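Local coordinates for putative glutathione S-transferase (Corynebacterium glutamicum, PDB 3M1G), which probably acts as a glutathione transferase of the ECM4-like, omega-related branch of the superfamily, at residues Asp32-Ala37 with Thr158-Leu163; Pro45-Gln48 with Thr52-Trp55. All coordinates share one frame; numbering follows the deposited sequence.

Interaction 1 (Asp32-Ala37 with Thr158-Leu163); sequences DDRIVA and TIDFNL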
ATOM      1  N   ASP A  32       4.047 -30.077  22.434  1.00 26.76           N
ATOM      2  CA  ASP A  32       5.436 -29.639  22.606  1.00 26.35           C
ATOM      3  C   ASP A  32       6.376 -30.769  23.003  1.00 24.82           C
ATOM      4  O   ASP A  32       7.328 -30.546  23.750  1.00 25.00           O
ATOM      5  CB  ASP A  32       5.545 -28.462  23.610  1.00 26.63           C
ATOM      6  CG  ASP A  32       5.051 -28.829  24.998  1.00 28.87           C
ATOM      7  OD1 ASP A  32       4.314 -29.843  25.127  1.00 29.18           O
ATOM      8  OD2 ASP A  32       5.396 -28.119  25.972  1.00 33.67           O
ATOM      9  N   ASP A  33       6.140 -31.983  22.490  1.00 23.76           N
ATOM     10  CA  ASP A  33       7.182 -33.017  22.521  1.00 22.60           C
ATOM     11  C   ASP A  33       8.346 -32.503  21.693  1.00 21.71           C
ATOM     12  O   ASP A  33       8.198 -31.524  20.975  1.00 20.14           O
ATOM     13  CB  ASP A  33       6.704 -34.349  21.912  1.00 22.84           C
ATOM     14  CG  ASP A  33       5.710 -35.070  22.763  1.00 24.49           C
ATOM     15  OD1 ASP A  33       5.416 -34.622  23.908  1.00 25.56           O
ATOM     16  OD2 ASP A  33       5.237 -36.145  22.302  1.00 26.20           O
ATOM     17  N   ARG A  34       9.503 -33.163  21.785  1.00 21.03           N
ATOM     18  CA  ARG A  34      10.694 -32.743  21.041  1.00 21.93           C
ATOM     19  C   ARG A  34      11.366 -33.972  20.451  1.00 21.38           C
ATOM     20  O   ARG A  34      11.242 -35.078  21.007  1.00 20.42           O
ATOM     21  CB  ARG A  34      11.665 -31.993  21.966  1.00 22.70           C
ATOM     22  CG  ARG A  34      11.144 -30.619  22.404  1.00 23.77           C
ATOM     23  CD  ARG A  34      12.125 -29.932  23.404  1.00 26.94           C
ATOM     24  NE  ARG A  34      13.441 -29.820  22.761  1.00 27.83           N
ATOM     25  CZ  ARG A  34      14.622 -30.036  23.352  1.00 29.07           C
ATOM     26  NH1 ARG A  34      14.714 -30.358  24.626  1.00 29.34           N
ATOM     27  NH2 ARG A  34      15.743 -29.945  22.645  1.00 26.99           N
ATOM     28  N   ILE A  35      12.001 -33.787  19.299  1.00 20.10           N
ATOM     29  CA  ILE A  35      12.814 -34.810  18.689  1.00 20.69           C
ATOM     30  C   ILE A  35      14.276 -34.487  19.000  1.00 20.50           C
ATOM     31  O   ILE A  35      14.749 -33.408  18.662  1.00 21.51           O
ATOM     32  CB  ILE A  35      12.586 -34.935  17.162  1.00 21.07           C
ATOM     33  CG1 ILE A  35      11.093 -34.889  16.816  1.00 22.31           C
ATOM     34  CG2 ILE A  35      13.164 -36.271  16.666  1.00 19.99           C
ATOM     35  CD1 ILE A  35      10.742 -35.134  15.337  1.00 20.46           C
ATOM     36  N   VAL A  36      14.963 -35.402  19.675  1.00 20.38           N
ATOM     37  CA  VAL A  36      16.281 -35.140  20.221  1.00 20.75           C
ATOM     38  C   VAL A  36      17.321 -36.219  19.895  1.00 21.65           C
ATOM     39  O   VAL A  36      16.996 -37.367  19.581  1.00 21.46           O
ATOM     40  CB  VAL A  36      16.231 -34.921  21.752  1.00 21.16           C
ATOM     41  CG1 VAL A  36      15.238 -33.798  22.102  1.00 20.28           C
ATOM     42  CG2 VAL A  36      15.884 -36.229  22.496  1.00 20.80           C
ATOM     43  N   ALA A  37      18.576 -35.794  19.970  1.00 22.53           N
ATOM     44  CA  ALA A  37      19.748 -36.627  19.724  1.00 23.76           C
ATOM     45  C   ALA A  37      19.981 -37.662  20.818  1.00 23.96           C
ATOM     46  O   ALA A  37      20.515 -38.731  20.516  1.00 24.83           O
ATOM     47  CB  ALA A  37      21.012 -35.749  19.551  1.00 23.04           C
ATOM     48  N   THR A 158      12.718 -25.290  14.874  1.00 22.31           N
ATOM     49  CA  THR A 158      13.887 -24.795  14.157  1.00 22.01           C
ATOM     50  C   THR A 158      15.136 -24.850  15.041  1.00 21.35           C
ATOM     51  O   THR A 158      16.220 -25.183  14.556  1.00 21.04           O
ATOM     52  CB  THR A 158      13.670 -23.355  13.570  1.00 22.93           C
ATOM     53  OG1 THR A 158      13.187 -22.488  14.609  1.00 21.75           O
ATOM     54  CG2 THR A 158      12.627 -23.382  12.398  1.00 21.25           C
ATOM     55  N   ILE A 159      14.994 -24.591  16.336  1.00 21.16           N
ATOM     56  CA  ILE A 159      16.141 -24.721  17.223  1.00 21.49           C
ATOM     57  C   ILE A 159      16.609 -26.169  17.200  1.00 21.21           C
ATOM     58  O   ILE A 159      17.794 -26.461  17.041  1.00 21.43           O
ATOM     59  CB  ILE A 159      15.822 -24.259  18.672  1.00 21.47           C
ATOM     60  CG1 ILE A 159      15.525 -22.774  18.724  1.00 23.88           C
ATOM     61  CG2 ILE A 159      16.964 -24.537  19.606  1.00 21.54           C
ATOM     62  CD1 ILE A 159      16.595 -21.904  18.027  1.00 23.48           C
ATOM     63  N   ASP A 160      15.673 -27.096  17.305  1.00 21.59           N
ATOM     64  CA  ASP A 160      16.041 -28.521  17.306  1.00 21.48           C
ATOM     65  C   ASP A 160      16.585 -28.998  15.954  1.00 21.59           C
ATOM     66  O   ASP A 160      17.522 -29.807  15.921  1.00 20.73           O
ATOM     67  CB  ASP A 160      14.888 -29.378  17.809  1.00 20.00           C
ATOM     68  CG  ASP A 160      14.624 -29.176  19.324  1.00 23.57           C
ATOM     69  OD1 ASP A 160      15.463 -28.530  20.034  1.00 23.09           O
ATOM     70  OD2 ASP A 160      13.605 -29.717  19.827  1.00 24.31           O
ATOM     71  N   PHE A 161      16.049 -28.490  14.842  1.00 21.40           N
ATOM     72  CA  PHE A 161      16.669 -28.801  13.522  1.00 20.85           C
ATOM     73  C   PHE A 161      18.177 -28.450  13.541  1.00 21.09           C
ATOM     74  O   PHE A 161      18.998 -29.202  13.016  1.00 21.32           O
ATOM     75  CB  PHE A 161      16.020 -28.059  12.340  1.00 20.25           C
ATOM     76  CG  PHE A 161      14.716 -28.610  11.845  1.00 19.82           C
ATOM     77  CD1 PHE A 161      14.176 -29.832  12.287  1.00 19.64           C
ATOM     78  CD2 PHE A 161      13.991 -27.869  10.917  1.00 19.28           C
ATOM     79  CE1 PHE A 161      12.991 -30.294  11.792  1.00 18.73           C
ATOM     80  CE2 PHE A 161      12.828 -28.332  10.396  1.00 17.89           C
ATOM     81  CZ  PHE A 161      12.303 -29.557  10.821  1.00 18.61           C
ATOM     82  N   ASN A 162      18.522 -27.288  14.090  1.00 21.65           N
ATOM     83  CA  ASN A 162      19.900 -26.843  14.213  1.00 21.66           C
ATOM     84  C   ASN A 162      20.755 -27.649  15.179  1.00 22.68           C
ATOM     85  O   ASN A 162      21.884 -27.972  14.852  1.00 22.39           O
ATOM     86  CB  ASN A 162      19.958 -25.365  14.629  1.00 22.03           C
ATOM     87  CG  ASN A 162      19.659 -24.431  13.451  1.00 23.57           C
ATOM     88  OD1 ASN A 162      20.456 -24.369  12.501  1.00 24.07           O
ATOM     89  ND2 ASN A 162      18.494 -23.761  13.474  1.00 19.64           N
ATOM     90  N   LEU A 163      20.243 -27.957  16.372  1.00 22.88           N
ATOM     91  CA  LEU A 163      21.095 -28.525  17.423  1.00 22.87           C
ATOM     92  C   LEU A 163      20.923 -30.032  17.560  1.00 22.74           C
ATOM     93  O   LEU A 163      21.878 -30.714  17.824  1.00 24.67           O
ATOM     94  CB  LEU A 163      20.812 -27.858  18.773  1.00 22.73           C
ATOM     95  CG  LEU A 163      20.960 -26.332  18.846  1.00 23.13           C
ATOM     96  CD1 LEU A 163      20.859 -25.873  20.333  1.00 21.20           C
ATOM     97  CD2 LEU A 163      22.253 -25.872  18.165  1.00 23.12           C
TER
HETATM   98  O   HOH W   1      11.880 -31.054  18.246  1.00 21.66           O

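Interaction 2 (Pro45-Gln48 with Thr52-Trp55); sequences PIAQ and TFHW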
ATOM      1  N   PRO A  45       8.591 -42.935  22.142  1.00 20.62           N
ATOM      2  CA  PRO A  45       8.821 -41.645  22.829  1.00 20.56           C
ATOM      3  C   PRO A  45       9.062 -41.860  24.330  1.00 20.38           C
ATOM      4  O   PRO A  45       8.459 -42.728  24.911  1.00 20.74           O
ATOM      5  CB  PRO A  45       7.562 -40.843  22.552  1.00 20.21           C
ATOM      6  CG  PRO A  45       6.803 -41.631  21.461  1.00 21.17           C
ATOM      7  CD  PRO A  45       7.215 -43.059  21.639  1.00 21.89           C
ATOM      8  N   ILE A  46       9.981 -41.094  24.909  1.00 20.57           N
ATOM      9  CA  ILE A  46      10.435 -41.269  26.280  1.00 21.06           C
ATOM     10  C   ILE A  46       9.896 -40.190  27.192  1.00 20.48           C
ATOM     11  O   ILE A  46      10.107 -38.995  26.947  1.00 20.18           O
ATOM     12  CB  ILE A  46      11.999 -41.338  26.364  1.00 21.57           C
ATOM     13  CG1 ILE A  46      12.541 -42.491  25.500  1.00 20.79           C
ATOM     14  CG2 ILE A  46      12.468 -41.536  27.856  1.00 22.05           C
ATOM     15  CD1 ILE A  46      12.153 -43.932  25.953  1.00 23.52           C
ATOM     16  N   ALA A  47       9.186 -40.596  28.242  1.00 20.12           N
ATOM     17  CA  ALA A  47       8.530 -39.630  29.131  1.00 21.13           C
ATOM     18  C   ALA A  47       9.582 -38.790  29.859  1.00 21.01           C
ATOM     19  O   ALA A  47      10.552 -39.335  30.378  1.00 22.48           O
ATOM     20  CB  ALA A  47       7.586 -40.372  30.184  1.00 21.08           C
ATOM     21  N   GLN A  48       9.372 -37.484  29.878  1.00 22.28           N
ATOM     22  CA  GLN A  48      10.166 -36.521  30.625  1.00 22.47           C
ATOM     23  C   GLN A  48       9.416 -36.077  31.912  1.00 24.36           C
ATOM     24  O   GLN A  48       8.171 -36.087  31.977  1.00 22.13           O
ATOM     25  CB  GLN A  48      10.422 -35.280  29.755  1.00 23.16           C
ATOM     26  CG  GLN A  48      11.061 -35.596  28.390  1.00 22.52           C
ATOM     27  CD  GLN A  48      12.309 -36.399  28.568  1.00 23.50           C
ATOM     28  OE1 GLN A  48      12.384 -37.594  28.242  1.00 26.31           O
ATOM     29  NE2 GLN A  48      13.263 -35.790  29.163  1.00 24.61           N
ATOM     30  N   THR A  52       6.144 -33.983  29.060  1.00 22.17           N
ATOM     31  CA  THR A  52       6.288 -34.130  27.615  1.00 21.30           C
ATOM     32  C   THR A  52       7.002 -35.428  27.312  1.00 20.42           C
ATOM     33  O   THR A  52       7.437 -36.149  28.205  1.00 19.73           O
ATOM     34  CB  THR A  52       7.039 -32.928  26.987  1.00 21.53           C
ATOM     35  OG1 THR A  52       8.433 -32.954  27.374  1.00 20.44           O
ATOM     36  CG2 THR A  52       6.401 -31.620  27.431  1.00 21.12           C
ATOM     37  N   PHE A  53       7.168 -35.718  26.023  1.00 21.33           N
ATOM     38  CA  PHE A  53       7.940 -36.878  25.614  1.00 20.22           C
ATOM     39  C   PHE A  53       9.017 -36.459  24.648  1.00 20.35           C
ATOM     40  O   PHE A  53       8.850 -35.509  23.894  1.00 20.77           O
ATOM     41  CB  PHE A  53       7.042 -37.928  24.946  1.00 20.87           C
ATOM     42  CG  PHE A  53       6.078 -38.619  25.873  1.00 20.60           C
ATOM     43  CD1 PHE A  53       4.908 -37.997  26.286  1.00 21.67           C
ATOM     44  CD2 PHE A  53       6.312 -39.908  26.295  1.00 21.19           C
ATOM     45  CE1 PHE A  53       4.015 -38.667  27.129  1.00 19.96           C
ATOM     46  CE2 PHE A  53       5.429 -40.567  27.113  1.00 22.36           C
ATOM     47  CZ  PHE A  53       4.274 -39.935  27.538  1.00 21.34           C
ATOM     48  N   HIS A  54      10.134 -37.171  24.672  1.00 20.10           N
ATOM     49  CA  HIS A  54      11.227 -36.953  23.720  1.00 20.80           C
ATOM     50  C   HIS A  54      11.342 -38.152  22.776  1.00 20.90           C
ATOM     51  O   HIS A  54      11.361 -39.318  23.216  1.00 20.98           O
ATOM     52  CB  HIS A  54      12.554 -36.741  24.437  1.00 20.90           C
ATOM     53  CG  HIS A  54      12.697 -35.379  25.049  1.00 21.83           C
ATOM     54  ND1 HIS A  54      13.802 -35.013  25.782  1.00 21.67           N
ATOM     55  CD2 HIS A  54      11.838 -34.337  25.109  1.00 20.48           C
ATOM     56  CE1 HIS A  54      13.632 -33.779  26.223  1.00 22.12           C
ATOM     57  NE2 HIS A  54      12.449 -33.349  25.835  1.00 22.86           N
ATOM     58  N   TRP A  55      11.377 -37.835  21.485  1.00 20.31           N
ATOM     59  CA  TRP A  55      11.436 -38.787  20.407  1.00 20.60           C
ATOM     60  C   TRP A  55      12.871 -38.758  19.827  1.00 19.44           C
ATOM     61  O   TRP A  55      13.576 -37.793  20.019  1.00 19.89           O
ATOM     62  CB  TRP A  55      10.458 -38.391  19.308  1.00 19.65           C
ATOM     63  CG  TRP A  55       9.029 -38.317  19.672  1.00 21.52           C
ATOM     64  CD1 TRP A  55       8.449 -37.488  20.609  1.00 23.03           C
ATOM     65  CD2 TRP A  55       7.947 -39.078  19.096  1.00 21.79           C
ATOM     66  NE1 TRP A  55       7.092 -37.686  20.631  1.00 20.88           N
ATOM     67  CE2 TRP A  55       6.754 -38.648  19.714  1.00 21.97           C
ATOM     68  CE3 TRP A  55       7.873 -40.054  18.102  1.00 21.42           C
ATOM     69  CZ2 TRP A  55       5.486 -39.184  19.382  1.00 23.11           C
ATOM     70  CZ3 TRP A  55       6.635 -40.561  17.756  1.00 23.38           C
ATOM     71  CH2 TRP A  55       5.446 -40.125  18.407  1.00 22.13           C
TER

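Interaction 1 (Asp32-Ala37 with Thr158-Leu163)
Asp160 OD2 is gripped by two groups, a water and the side chain of Arg34. The water donates to Asp160 OD2 at 2.7 Å and accepts from the backbone Ile35 N at 2.9 Å. It thus links the carboxylate to the strand backbone. Arg34 NE gives the second bond to Asp160 OD2, at 2.9 Å and fairly straight (160°). This N-H uses the syn lone pair of OD2. Arg34 NH2 reaches Asp160 OD1 at 3.0 Å, but from above the carboxylate plane. The guanidinium therefore presents its NE side edge-on, one nitrogen to each oxygen, in a bidentate salt bridge. Both oxygens lie close to the guanidinium plane, yet the two flat groups are turned 43° against each other. A bend at chi3 (57°) turns NE toward the carboxylate, and the last torsion leaves NH2 on the same side. Val36 CG1 lies 3.9 Å above the plane of the Arg34 guanidinium, toward its rim.

The contact joins strand 34-36 to helix 154-163, which follows strands 140-143 and 149-151. Phe161, like Ile35, packs on Leu141 of the four-stranded sheet of the thioredoxin-like N-terminal domain. The contact therefore ties the small N-terminal sheet to that domain, away from the predicted active-site residues. Glu164, just beyond the helix, accepts a hydrogen bond from Ala37 N and forms a weak, long ion pair with Arg34 NH2. The segments touch almost wholly through the salt bridge and water, and bury little surface. Asp160 is buried, and the arginine and the water would be expected to stabilise its negative charge there.

Interaction 2 (Pro45-Gln48 with Thr52-Trp55)
The six-membered ring of Trp55 carries Pro45 CG on one face, and the imidazole of His54 carries Gln48 CG. Both are CH-pi contacts. Pro45 CG stands 3.4 Å from the centroid of the Trp55 six-membered ring, almost on the ring normal. Gln48 CG sits 3.5 Å from the centroid of the His54 ring. The bend of the glutamine at chi2 (-54°) lays its amide over the same imidazole face, with the two planes only 7° apart. At the edge of the Phe53 ring lies Pro45 O, while Ala47 CB touches Phe53 CE2 at 3.8 Å.

The backbones form an antiparallel beta hairpin. Ile46 and His54 are a hydrogen-bonded pair: Ile46 N to His54 O is 2.8 Å and His54 N to Ile46 O is 2.9 Å. Ala47 and Phe53 follow as a non-hydrogen-bonded pair. Gln48 N bonds Thr52 O at 2.9 Å and closes the ladder toward the turn, where the Thr52 hydroxyl is hydrogen-bonded to the Asp50 carboxylate. Ile46 and His54 share one face of the sheet, Ala47 and Phe53 the other.

Strand 46-47 is an outer strand of a small three-stranded sheet, and strand 53-56 is its middle one. On the far side of strand 53-56 runs strand 34-36, parallel to it. Asp33, just before that strand, accepts hydrogen bonds from Trp55 NE1 at OD2 and from Phe53 N at OD1.

Both interactions use one small sheet: strand 34-36 of interaction 1 lies beside strand 53-56 of interaction 2. Probable backbone hydrogen bonds join them directly, from Val36 N to Trp55 O and from Trp55 N to Arg34 O, both 2.8 Å. Along the chain, interaction 2 is nested in the loop that interaction 1 closes. Interaction 1 is buried and long-range, tying the sheet through charge and water to helix 154-163, which packs against the four-stranded sheet of the thioredoxin-like domain. Interaction 2 is a local hairpin at the surface, built on backbone ladder bonds and rings covered by aliphatic carbons. It also buries about three times as much surface between its segments.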